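Local coordinates for precorrin-3 methylase (Rhodobacter capsulatus, PDB 3NUT) that methylates a corrin-ring precursor in the cobalamin (vitamin B12) pathway, probably at C17 of precorrin-3B, and binds S-adenosyl-L-homocysteine, the product left by its methyl donor S-adenosyl-L-methionine, at the interface of chains A and B. Residues are numbered along the deposited sequence; one frame, centred on the assembly and turned at random. Chains: chain A/B, Precorrin-3 methylase.

Contact 1: the interface of chains A and B. Residues chain A 99, 102-103; chain B 239, 242.
A:Phe99 and B:Trp242 turn their rings toward each other with similar first torsions. Each ring swings back past its own backbone nitrogen, opposite the carbonyl carbon (chi1 -63° for A:Phe99, -54° for B:Trp242). The phenyl group leaves helix 94-104 of chain A, and the indole leaves strand 242-244 of chain B. The two side chains cross at about a right angle, but the ring planes are inclined by only about 38°. They are neither stacked flat nor set as a T. One edge of the phenyl ring, carrying CE1 and CZ, is laid over a face of the indole. CE1 of A:Phe99 is 3.3 Å from CG of B:Trp242, off centre toward the rim. Further along, CZ of A:Phe99 lies 3.8 Å from CE3 of B:Trp242, in the six-membered ring. The beta-carbon CB of B:Trp242 completes this patch at the base of the indole, 3.8 Å from CE1 of A:Phe99.

Beside the rings, the short strand 237-239 of chain B brings B:Val239 against the same helix. Its CG2 methyl is directed onto the helix backbone. CG2 of B:Val239 lies 3.8 Å from CA of A:Glu103. A:Glu103 therefore takes part through its backbone and CB. Beyond CB its chain bends and carries the carboxylate away from the valine. The other methyl of B:Val239, CG1, faces the backbone oxygen of A:Phe99, one turn earlier in the helix.

A:Leu102 links the two halves of the patch. Its CD2 methyl touches both the valine and the indole, and the leucine crosses the indole at about a right angle. The contacts described are mainly between carbon atoms, with the aromatic pair at one end and aliphatic groups at the other. CD2 of A:Leu102 lies 3.9 Å from CG2 of B:Val239 and 4.0 Å from CD1 of B:Trp242.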
loop_
_atom_site.group_PDB
_atom_site.type_symbol
_atom_site.label_atom_id
_atom_site.label_comp_id
_atom_site.label_asym_id
_atom_site.label_seq_id
_atom_site.Cartn_x
_atom_site.Cartn_y
_atom_site.Cartn_z
ATOM N N PHE A 99 10.689 16.443 0.568
ATOM C CA PHE A 99 12.066 16.121 0.215
ATOM C C PHE A 99 12.515 16.914 -1.008
ATOM O O PHE A 99 13.694 17.310 -1.093
ATOM C CB PHE A 99 12.297 14.615 0.073
ATOM C CG PHE A 99 12.073 13.881 1.354
ATOM C CD1 PHE A 99 12.881 14.126 2.448
ATOM C CD2 PHE A 99 11.013 12.987 1.494
ATOM C CE1 PHE A 99 12.659 13.472 3.648
ATOM C CE2 PHE A 99 10.793 12.340 2.682
ATOM C CZ PHE A 99 11.591 12.576 3.760
ATOM N N LEU A 102 13.256 20.334 0.586
ATOM C CA LEU A 102 14.535 20.173 1.237
ATOM C C LEU A 102 15.746 20.199 0.274
ATOM O O LEU A 102 16.718 20.930 0.499
ATOM C CB LEU A 102 14.533 18.910 2.115
ATOM C CG LEU A 102 15.868 18.588 2.803
ATOM C CD1 LEU A 102 16.166 19.588 3.927
ATOM C CD2 LEU A 102 15.913 17.135 3.300
ATOM N N GLU A 103 15.692 19.425 -0.795
ATOM C CA GLU A 103 16.741 19.460 -1.795
ATOM C C GLU A 103 16.922 20.884 -2.378
ATOM O O GLU A 103 18.048 21.293 -2.682
ATOM C CB GLU A 103 16.475 18.432 -2.896
ATOM C CG GLU A 103 17.660 18.142 -3.817
ATOM C CD GLU A 103 17.750 19.106 -5.024
ATOM O OE1 GLU A 103 18.856 19.208 -5.630
ATOM O OE2 GLU A 103 16.730 19.772 -5.366
ATOM N N VAL B 239 18.870 12.934 -0.848
ATOM C CA VAL B 239 19.077 14.251 -0.245
ATOM C C VAL B 239 19.341 14.014 1.238
ATOM O O VAL B 239 18.505 13.434 1.965
ATOM C CB VAL B 239 17.920 15.265 -0.539
ATOM C CG1 VAL B 239 16.571 14.701 -0.172
ATOM C CG2 VAL B 239 18.152 16.584 0.166
ATOM N N TRP B 242 18.175 10.939 3.123
ATOM C CA TRP B 242 16.877 10.474 2.624
ATOM C C TRP B 242 16.923 10.011 1.182
ATOM O O TRP B 242 17.795 10.406 0.422
ATOM C CB TRP B 242 15.815 11.586 2.739
ATOM C CG TRP B 242 15.701 12.149 4.089
ATOM C CD1 TRP B 242 16.234 13.319 4.536
ATOM C CD2 TRP B 242 14.993 11.581 5.184
ATOM N NE1 TRP B 242 15.915 13.517 5.852
ATOM C CE2 TRP B 242 15.158 12.462 6.286
ATOM C CE3 TRP B 242 14.236 10.418 5.348
ATOM C CZ2 TRP B 242 14.595 12.220 7.536
ATOM C CZ3 TRP B 242 13.665 10.175 6.604
ATOM C CH2 TRP B 242 13.850 11.072 7.677
#

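Contact 2: the interface of chains A and B. Residues chain A 120, 123, 137; chain B 88, 91, 120, 122-123.
The S-adenosyl-L-homocysteine site of this tetrapyrrole methylase borders the subunit interface here. B:Asp88 and Thr120 of both chains belong to that site. They lie in loops, and helix 121-129 follows Thr120 directly. A:Leu123, on the first turn of this helix, projects into chain B. CD1 of A:Leu123 lies over a face of the B:Asp88 carboxylate, 3.7 Å from CG of B:Asp88, and the leucine CB comes over the same face. With CG opposite the backbone N (chi1 -170°), the carboxylate turns that face to the leucine. Were B:Asp88 an alanine, A:Leu123 CD1 would probably lose the carboxylate it lies over, leaving a gap on that side, and the S-adenosyl-L-homocysteine site would lose an acidic group.

The other branch of A:Leu123 crosses B:Val91 at about a right angle, with CD2 of A:Leu123 3.8 Å from CG2 of B:Val91. CD1 of A:Leu123 also touches CG2 of B:Thr120, at 3.9 Å. The symmetry-related pair meets tip to tip, with CG2 of A:Thr120 4.0 Å from CD1 of B:Leu123. The two threonines differ in chi1, 48° in chain A and -167° in chain B, yet each offers a methyl to the opposite leucine.

B:Met122 and A:Phe137 approach from opposite directions. The methionine is extended beyond CG. CE of B:Met122 reaches the outer corner of the phenyl ring, 3.6 Å from CZ of A:Phe137 and tilted off the ring plane.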
loop_
_atom_site.group_PDB
_atom_site.type_symbol
_atom_site.label_atom_id
_atom_site.label_comp_id
_atom_site.label_asym_id
_atom_site.label_seq_id
_atom_site.Cartn_x
_atom_site.Cartn_y
_atom_site.Cartn_z
ATOM N N THR A 120 -3.527 3.339 2.616
ATOM C CA THR A 120 -3.802 3.997 1.341
ATOM C C THR A 120 -5.137 3.531 0.796
ATOM O O THR A 120 -5.480 2.343 0.917
ATOM C CB THR A 120 -2.819 3.672 0.225
ATOM O OG1 THR A 120 -2.617 2.251 0.170
ATOM C CG2 THR A 120 -1.527 4.361 0.412
ATOM N N LEU A 123 -5.671 -0.024 -1.017
ATOM C CA LEU A 123 -5.712 -1.178 -0.136
ATOM C C LEU A 123 -6.943 -1.125 0.738
ATOM O O LEU A 123 -7.442 -2.159 1.133
ATOM C CB LEU A 123 -4.433 -1.262 0.718
ATOM C CG LEU A 123 -3.109 -1.614 0.003
ATOM C CD1 LEU A 123 -2.029 -1.873 1.026
ATOM C CD2 LEU A 123 -3.235 -2.829 -0.897
ATOM N N PHE A 137 0.862 -6.135 -8.379
ATOM C CA PHE A 137 0.024 -5.007 -8.758
ATOM C C PHE A 137 0.838 -3.725 -8.835
ATOM O O PHE A 137 1.979 -3.660 -8.358
ATOM C CB PHE A 137 -1.157 -4.866 -7.772
ATOM C CG PHE A 137 -0.749 -4.418 -6.385
ATOM C CD1 PHE A 137 -0.647 -3.063 -6.080
ATOM C CD2 PHE A 137 -0.465 -5.350 -5.396
ATOM C CE1 PHE A 137 -0.268 -2.641 -4.797
ATOM C CE2 PHE A 137 -0.067 -4.935 -4.109
ATOM C CZ PHE A 137 0.016 -3.576 -3.812
ATOM N N ASP B 88 -0.584 -5.738 5.375
ATOM C CA ASP B 88 -1.923 -5.678 4.849
ATOM C C ASP B 88 -2.381 -7.076 4.411
ATOM O O ASP B 88 -1.647 -7.788 3.737
ATOM C CB ASP B 88 -2.013 -4.636 3.723
ATOM C CG ASP B 88 -3.445 -4.357 3.315
ATOM O OD1 ASP B 88 -3.995 -3.319 3.787
ATOM O OD2 ASP B 88 -4.028 -5.203 2.558
ATOM N N VAL B 91 -2.175 -8.048 0.627
ATOM C CA VAL B 91 -0.871 -7.967 -0.052
ATOM C C VAL B 91 -0.099 -9.276 0.169
ATOM O O VAL B 91 0.572 -9.462 1.203
ATOM C CB VAL B 91 -0.013 -6.747 0.441
ATOM C CG1 VAL B 91 1.397 -6.758 -0.157
ATOM C CG2 VAL B 91 -0.725 -5.414 0.169
ATOM N N THR B 120 1.181 -1.699 5.088
ATOM C CA THR B 120 1.892 -2.736 4.417
ATOM C C THR B 120 3.397 -2.446 4.475
ATOM O O THR B 120 3.792 -1.303 4.641
ATOM C CB THR B 120 1.356 -2.953 3.003
ATOM O OG1 THR B 120 1.886 -4.190 2.517
ATOM C CG2 THR B 120 1.760 -1.795 2.074
ATOM N N MET B 122 6.077 -2.425 2.378
ATOM C CA MET B 122 6.716 -1.505 1.442
ATOM C C MET B 122 6.524 -0.040 1.846
ATOM O O MET B 122 7.459 0.740 1.746
ATOM C CB MET B 122 6.272 -1.732 -0.009
ATOM C CG MET B 122 4.779 -1.565 -0.255
ATOM S SD MET B 122 4.320 -1.771 -1.989
ATOM C CE MET B 122 2.545 -2.053 -1.762
ATOM N N LEU B 123 5.348 0.309 2.351
ATOM C CA LEU B 123 5.068 1.705 2.659
ATOM C C LEU B 123 5.640 2.145 3.967
ATOM O O LEU B 123 5.965 3.302 4.128
ATOM C CB LEU B 123 3.585 1.989 2.642
ATOM C CG LEU B 123 3.038 1.955 1.232
ATOM C CD1 LEU B 123 1.507 1.995 1.320
ATOM C CD2 LEU B 123 3.635 3.119 0.409
#

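Contact 1 and contact 2 have centres about 24 Å apart and share no residue. Both join the same two chains. Contact 1 sets helix 94-104 of chain A against the C-terminal strands 237-239 and 242-244 of chain B. Contact 2 brings the start of helix 121-129 of each subunit against loops, and strand 137-141, of the other. Each has a twin with the chains exchanged, so the deposited pair is joined at its middle and towards both flanks. Contact 2 borders the S-adenosyl-L-homocysteine site, which suggests that dimerisation may help shape it. The deposited pair may be the working dimer.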